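Local coordinates for putative Oleoyl-[acyl-carrier protein] thioesterase (Lactobacillus plantarum, PDB 2OWN), which probably hydrolyses the thioester of oleoyl-acyl carrier protein, releasing the free fatty acid, as a double hot-dog acyl-ACP thioesterase, at residues S42-Q45 and S46-L49; H178-N181 and A182-F185; L31-L34 and I35-V39. All coordinates share one frame; numbering follows the deposited sequence. Where two conformers were deposited one is given.

Contact 1: S42-Q45 and S46-L49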
loop_
_atom_site.group_PDB
_atom_site.type_symbol
_atom_site.label_atom_id
_atom_site.label_comp_id
_atom_site.label_asym_id
_atom_site.label_seq_id
_atom_site.Cartn_x
_atom_site.Cartn_y
_atom_site.Cartn_z
ATOM N N SER B 42 -14.005 2.182 10.604
ATOM C CA SER B 42 -14.079 1.944 12.061
ATOM C C SER B 42 -13.382 3.052 12.866
ATOM O O SER B 42 -13.950 3.515 13.858
ATOM C CB SER B 42 -13.519 0.555 12.430
ATOM O OG SER B 42 -13.567 0.295 13.823
ATOM N N GLU B 43 -12.169 3.450 12.450
ATOM C CA GLU B 43 -11.415 4.552 13.121
ATOM C C GLU B 43 -12.137 5.911 12.994
ATOM O O GLU B 43 -12.124 6.682 13.950
ATOM C CB GLU B 43 -9.943 4.648 12.663
ATOM C CG GLU B 43 -9.074 3.449 13.129
ATOM C CD GLU B 43 -7.585 3.531 12.739
ATOM O OE1 GLU B 43 -7.071 4.623 12.382
ATOM O OE2 GLU B 43 -6.910 2.477 12.822
ATOM N N ASP B 44 -12.778 6.162 11.845
ATOM C CA ASP B 44 -13.556 7.404 11.604
ATOM C C ASP B 44 -14.856 7.464 12.391
ATOM O O ASP B 44 -15.267 8.561 12.757
ATOM C CB ASP B 44 -13.823 7.620 10.112
ATOM C CG ASP B 44 -12.553 7.835 9.328
ATOM O OD1 ASP B 44 -11.494 8.168 9.916
ATOM O OD2 ASP B 44 -12.595 7.646 8.109
ATOM N N GLN B 45 -15.519 6.310 12.585
ATOM C CA GLN B 45 -16.725 6.211 13.434
ATOM C C GLN B 45 -16.288 6.558 14.868
ATOM O O GLN B 45 -16.909 7.409 15.515
ATOM C CB GLN B 45 -17.362 4.802 13.415
ATOM C CG GLN B 45 -18.654 4.672 14.279
ATOM C CD GLN B 45 -19.337 3.302 14.235
ATOM O OE1 GLN B 45 -18.789 2.320 13.731
ATOM N NE2 GLN B 45 -20.544 3.239 14.796
ATOM N N SER B 46 -15.201 5.907 15.311
ATOM C CA SER B 46 -14.600 6.091 16.645
ATOM C C SER B 46 -14.115 7.539 16.891
ATOM O O SER B 46 -14.338 8.059 17.983
ATOM C CB SER B 46 -13.479 5.062 16.887
ATOM O OG SER B 46 -13.945 3.753 16.627
ATOM N N ASP B 47 -13.498 8.177 15.880
ATOM C CA ASP B 47 -13.052 9.599 15.973
ATOM C C ASP B 47 -14.251 10.563 16.075
ATOM O O ASP B 47 -14.211 11.489 16.899
ATOM C CB ASP B 47 -12.152 10.040 14.792
ATOM C CG ASP B 47 -10.764 9.379 14.780
ATOM O OD1 ASP B 47 -10.277 8.852 15.807
ATOM O OD2 ASP B 47 -10.136 9.412 13.701
ATOM N N ALA B 48 -15.287 10.344 15.246
ATOM C CA ALA B 48 -16.539 11.165 15.247
ATOM C C ALA B 48 -17.277 11.158 16.600
ATOM O O ALA B 48 -17.822 12.188 17.002
ATOM C CB ALA B 48 -17.491 10.733 14.131
ATOM N N LEU B 49 -17.272 10.003 17.279
ATOM C CA LEU B 49 -17.877 9.822 18.628
ATOM C C LEU B 49 -16.972 10.270 19.808
ATOM O O LEU B 49 -17.426 10.232 20.957
ATOM C CB LEU B 49 -18.266 8.341 18.842
ATOM C CG LEU B 49 -19.307 7.746 17.892
ATOM C CD1 LEU B 49 -19.347 6.214 17.997
ATOM C CD2 LEU B 49 -20.681 8.366 18.141
HETATM O O HOH W 1 -11.380 10.538 11.214
#

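Contact 2: H178-N181 and A182-F185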
loop_
_atom_site.group_PDB
_atom_site.type_symbol
_atom_site.label_atom_id
_atom_site.label_comp_id
_atom_site.label_asym_id
_atom_site.label_seq_id
_atom_site.Cartn_x
_atom_site.Cartn_y
_atom_site.Cartn_z
ATOM N N HIS B 178 2.745 -0.112 15.903
ATOM C CA HIS B 178 2.513 -1.579 15.838
ATOM C C HIS B 178 2.376 -2.048 14.380
ATOM O O HIS B 178 1.917 -1.266 13.536
ATOM C CB HIS B 178 1.250 -1.991 16.608
ATOM C CG HIS B 178 1.270 -1.634 18.063
ATOM N ND1 HIS B 178 0.653 -0.506 18.561
ATOM C CD2 HIS B 178 1.849 -2.244 19.124
ATOM C CE1 HIS B 178 0.840 -0.444 19.867
ATOM N NE2 HIS B 178 1.563 -1.486 20.233
ATOM N N VAL B 179 2.747 -3.310 14.106
ATOM C CA VAL B 179 2.659 -3.906 12.750
ATOM C C VAL B 179 1.184 -4.115 12.379
ATOM O O VAL B 179 0.513 -4.945 13.006
ATOM C CB VAL B 179 3.446 -5.247 12.611
ATOM C CG1 VAL B 179 3.248 -5.911 11.234
ATOM C CG2 VAL B 179 4.919 -5.000 12.845
ATOM N N ASN B 180 0.722 -3.348 11.379
ATOM C CA ASN B 180 -0.659 -3.358 10.851
ATOM C C ASN B 180 -1.077 -4.770 10.409
ATOM O O ASN B 180 -0.347 -5.397 9.620
ATOM C CB ASN B 180 -0.772 -2.314 9.705
ATOM C CG ASN B 180 -2.161 -2.207 9.039
ATOM O OD1 ASN B 180 -3.173 -2.700 9.530
ATOM N ND2 ASN B 180 -2.190 -1.505 7.902
ATOM N N ASN B 181 -2.213 -5.250 10.963
ATOM C CA ASN B 181 -2.755 -6.592 10.637
ATOM C C ASN B 181 -3.054 -6.832 9.152
ATOM O O ASN B 181 -2.974 -7.963 8.702
ATOM C CB ASN B 181 -3.996 -6.944 11.490
ATOM C CG ASN B 181 -3.665 -7.176 12.963
ATOM O OD1 ASN B 181 -2.644 -6.722 13.482
ATOM N ND2 ASN B 181 -4.544 -7.888 13.639
ATOM N N ALA B 182 -3.392 -5.763 8.416
ATOM C CA ALA B 182 -3.685 -5.822 6.966
ATOM C C ALA B 182 -2.494 -6.323 6.133
ATOM O O ALA B 182 -2.707 -7.050 5.165
ATOM C CB ALA B 182 -4.158 -4.467 6.442
ATOM N N HIS B 183 -1.266 -5.947 6.529
ATOM C CA HIS B 183 -0.025 -6.390 5.845
ATOM C C HIS B 183 0.257 -7.889 5.906
ATOM O O HIS B 183 1.050 -8.366 5.092
ATOM C CB HIS B 183 1.216 -5.574 6.263
ATOM C CG HIS B 183 1.179 -4.166 5.761
ATOM N ND1 HIS B 183 1.165 -3.869 4.414
ATOM C CD2 HIS B 183 1.174 -2.981 6.409
ATOM C CE1 HIS B 183 1.133 -2.557 4.258
ATOM N NE2 HIS B 183 1.143 -1.996 5.454
ATOM N N TYR B 184 -0.365 -8.618 6.852
ATOM C CA TYR B 184 -0.258 -10.094 6.925
ATOM C C TYR B 184 -0.767 -10.702 5.596
ATOM O O TYR B 184 -0.179 -11.680 5.140
ATOM C CB TYR B 184 -1.026 -10.699 8.105
ATOM C CG TYR B 184 -0.446 -10.541 9.510
ATOM C CD1 TYR B 184 -0.235 -9.275 10.099
ATOM C CD2 TYR B 184 -0.222 -11.680 10.323
ATOM C CE1 TYR B 184 0.256 -9.141 11.447
ATOM C CE2 TYR B 184 0.270 -11.557 11.670
ATOM C CZ TYR B 184 0.498 -10.285 12.217
ATOM O OH TYR B 184 0.971 -10.165 13.499
ATOM N N PHE B 185 -1.819 -10.108 4.990
ATOM C CA PHE B 185 -2.354 -10.536 3.663
ATOM C C PHE B 185 -1.343 -10.428 2.517
ATOM O O PHE B 185 -1.462 -11.180 1.541
ATOM C CB PHE B 185 -3.685 -9.854 3.308
ATOM C CG PHE B 185 -4.823 -10.320 4.155
ATOM C CD1 PHE B 185 -5.434 -11.560 3.867
ATOM C CD2 PHE B 185 -5.294 -9.558 5.233
ATOM C CE1 PHE B 185 -6.515 -12.046 4.651
ATOM C CE2 PHE B 185 -6.389 -10.027 6.025
ATOM C CZ PHE B 185 -6.991 -11.276 5.737
HETATM O O HOH W 2 1.608 -7.777 14.620
#

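Contact 3: L31-L34 and I35-V39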
loop_
_atom_site.group_PDB
_atom_site.type_symbol
_atom_site.label_atom_id
_atom_site.label_comp_id
_atom_site.label_asym_id
_atom_site.label_seq_id
_atom_site.Cartn_x
_atom_site.Cartn_y
_atom_site.Cartn_z
ATOM N N LEU B 31 -6.753 -8.036 -0.552
ATOM C CA LEU B 31 -7.276 -8.293 0.818
ATOM C C LEU B 31 -6.730 -7.272 1.820
ATOM O O LEU B 31 -7.443 -6.911 2.762
ATOM C CB LEU B 31 -6.986 -9.727 1.332
ATOM C CG LEU B 31 -7.902 -10.827 0.828
ATOM C CD1 LEU B 31 -7.357 -12.225 1.155
ATOM C CD2 LEU B 31 -9.309 -10.625 1.405
ATOM N N THR B 32 -5.464 -6.864 1.630
ATOM C CA THR B 32 -4.792 -5.820 2.439
ATOM C C THR B 32 -5.653 -4.543 2.368
ATOM O O THR B 32 -6.043 -4.029 3.418
ATOM C CB THR B 32 -3.354 -5.567 1.970
ATOM O OG1 THR B 32 -2.647 -6.816 1.949
ATOM C CG2 THR B 32 -2.631 -4.572 2.882
ATOM N N THR B 33 -6.013 -4.128 1.143
ATOM C CA THR B 33 -6.899 -2.952 0.912
ATOM C C THR B 33 -8.292 -3.108 1.541
ATOM O O THR B 33 -8.790 -2.147 2.118
ATOM C CB THR B 33 -7.062 -2.626 -0.586
ATOM O OG1 THR B 33 -5.800 -2.188 -1.073
ATOM C CG2 THR B 33 -8.144 -1.511 -0.862
ATOM N N LEU B 34 -8.884 -4.308 1.418
ATOM C CA LEU B 34 -10.230 -4.615 1.962
ATOM C C LEU B 34 -10.266 -4.380 3.474
ATOM O O LEU B 34 -11.162 -3.677 3.953
ATOM C CB LEU B 34 -10.683 -6.044 1.636
ATOM C CG LEU B 34 -12.152 -6.384 1.922
ATOM C CD1 LEU B 34 -13.054 -5.595 0.985
ATOM C CD2 LEU B 34 -12.405 -7.865 1.760
ATOM N N ILE B 35 -9.278 -4.930 4.194
ATOM C CA ILE B 35 -9.146 -4.719 5.665
ATOM C C ILE B 35 -8.778 -3.255 5.963
ATOM O O ILE B 35 -9.320 -2.684 6.921
ATOM C CB ILE B 35 -8.141 -5.714 6.327
ATOM C CG1 ILE B 35 -8.638 -7.156 6.180
ATOM C CG2 ILE B 35 -7.910 -5.408 7.806
ATOM C CD1 ILE B 35 -9.989 -7.474 6.819
ATOM N N ASP B 36 -7.868 -2.673 5.163
ATOM C CA ASP B 36 -7.463 -1.244 5.300
ATOM C C ASP B 36 -8.657 -0.262 5.321
ATOM O O ASP B 36 -8.762 0.567 6.241
ATOM C CB ASP B 36 -6.471 -0.793 4.195
ATOM C CG ASP B 36 -5.015 -1.208 4.423
ATOM O OD1 ASP B 36 -4.572 -1.504 5.554
ATOM O OD2 ASP B 36 -4.275 -1.159 3.407
ATOM N N ILE B 37 -9.548 -0.405 4.335
ATOM C CA ILE B 37 -10.754 0.463 4.209
ATOM C C ILE B 37 -11.835 0.146 5.260
ATOM O O ILE B 37 -12.565 1.052 5.646
ATOM C CB ILE B 37 -11.320 0.532 2.741
ATOM C CG1 ILE B 37 -11.972 -0.784 2.275
ATOM C CG2 ILE B 37 -10.199 1.020 1.784
ATOM C CD1 ILE B 37 -12.417 -0.773 0.806
ATOM N N ALA B 38 -11.955 -1.127 5.681
ATOM C CA ALA B 38 -12.903 -1.540 6.754
ATOM C C ALA B 38 -12.493 -0.866 8.076
ATOM O O ALA B 38 -13.324 -0.227 8.726
ATOM C CB ALA B 38 -12.949 -3.053 6.920
ATOM N N VAL B 39 -11.202 -0.987 8.415
ATOM C CA VAL B 39 -10.588 -0.367 9.619
ATOM C C VAL B 39 -10.611 1.185 9.546
ATOM O O VAL B 39 -10.764 1.829 10.590
ATOM C CB VAL B 39 -9.167 -0.975 9.919
ATOM C CG1 VAL B 39 -8.360 -0.171 10.968
ATOM C CG2 VAL B 39 -9.313 -2.437 10.333
HETATM O O HOH W 3 -3.749 -1.022 0.299
#

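Contact 1: S42-Q45 and S46-L49
One face of the Asp47 carboxylate is turned to Glu43 O, which sits almost straight above CG at 3.1 Å, a packing contact of acceptors and no hydrogen bond. With CG anti to its own carbonyl carbon (chi1 -69°), the side chain runs back along the helix, which brings that face over the preceding turn. The second flat group is the carboxylate of Asp44. Its OD1 stands 4.2 Å from Asp47 OD2, two like charges that probably repel each other. Water 1 bridges them from one side and should ease this, giving one proton to Asp47 OD2 at 3.0 Å, at the carboxylate edge and near its plane, and the other to Asp44 OD1 at 2.7 Å, from well out of plane. Asp44 OD1 also makes a salt bridge to Arg17 of the second subunit, which probably offsets much of the remaining repulsion. On another side of the helix, Ser46 OG folds back to 2.8 Å from Ser42 O, the carbonyl that already accepts Ser46 N at 3.1 Å; its proton has a rival acceptor, and Tyr138 OH is hydrogen-bonded to the same hydroxyl. Gln45 and Leu49 run side by side, Gln45 CG 4.1 Å from Leu49 CD1. The extended Gln45 chain carries its amide on to weak hydrogen bonds with Ser10 O and Arg98. Below, the carbonyls of Ser42 to Gln45 accept the amides four residues on, Leu49 N closing the series. This is the last, surface-lying part of the long helix round which the sheet of a hot-dog domain curls.

Contact 2: H178-N181 and A182-F185
Asn180 and His183 meet at about a right angle, the side-chain amide and the imidazole turned 80° apart, with Asn180 CB 3.9 Å from CD2 of His183. CG of Asn180 is anti to its backbone N (chi1 180°), which lets the amide reach forward over the next turn. There OD1 accepts Ala182 N at 3.3 Å, closing an Asx turn. The bond is straight at the hydrogen, yet the N-H comes in 73° above the amide plane, well off either lone pair. Backbone turns follow in succession: His183 N reaches Asn180 O, Tyr184 N reaches Asn181 O, and Phe185 N reaches Ala182 O, each three residues back. The Tyr184 side chain packs beside Asn181 O, CD1 coming to 3.3 Å from it at a slant, while Asn180 O lies at the edge of the ring. Farther out, Val179 CG1 approaches Tyr184 CE1 at 4.4 Å. The hydroxyl meets water 2, which gives a weak hydrogen bond to Val179 O, and it also bonds Val213 N. His183 ND1 is held by Asp186 within helix 184-191. The chain thus passes from strand 178-179, paired with strand 173-174, into helix 184-191; Ala182 O bonds Thr32 OG1 of helix 31-48, and Phe185 wedges between that helix and Val205 and Val207 of strand 200-209.

Contact 3: L31-L34 and I35-V39
Thr32 and Asp36 lie side by side on the first turns of the central hot-dog helix, pointing the same way, with Thr32 CG2 3.8 Å from Asp36 OD2. The Asp36 carboxylate leans back over the preceding turn and brings CG to 3.2 Å from Thr32 O. That carbonyl already takes Asp36 N at 2.9 Å, in its own plane. Thr33 uses its two branches differently: CG2 meets Ile37 CG2 at 4.2 Å, while OG1 accepts a proton from water 3. The same water donates to Asp36 OD2 at 3.2 Å, giving this buried carboxylate oxygen a partner. Its other oxygen, OD1, receives a weak hydrogen bond from Asn180 ND2, a link to the C-terminal domain that probably helps fix the rotation of the group. Farther out, Thr32 OG1 bonds Asp186, Thr33 OG1 bonds Glu22 O, and Tyr20 of the second subunit bonds Asp36 O through its hydroxyl. The apolar side faces the sheet: Leu34 and Ile35 both pack on Ile70 of strand 61-72, while Leu34 also rests on Ala111 and Ile35 on Ile113 of strand 109-121. Ile37 turns elsewhere, toward Ile18 of its own chain and Tyr21 of the second subunit. Its CG1 stands opposite the alpha hydrogen, flanked by backbone N and C (chi1 70°), and that methylene ends 3.4 Å from Leu34 O.

From the N terminus, contact 3 comes first, at the start of helix 31-48, and contact 1 follows at the end of the same helix; their centres are about 16 Å apart. Contact 2 belongs to the C-terminal domain, at the entry to helix 184-191. Each joins adjoining segments, so none closes a long loop, and the three stand in series without nesting or crossing. Contacts 2 and 3 do touch in space, with Phe185 CD1 3.4 Å from Leu31 CD1, which ties the two hot-dog domains helix to helix. Contact 1 stays about 7 Å from contact 2 at the nearest atoms. All three also meet the second subunit.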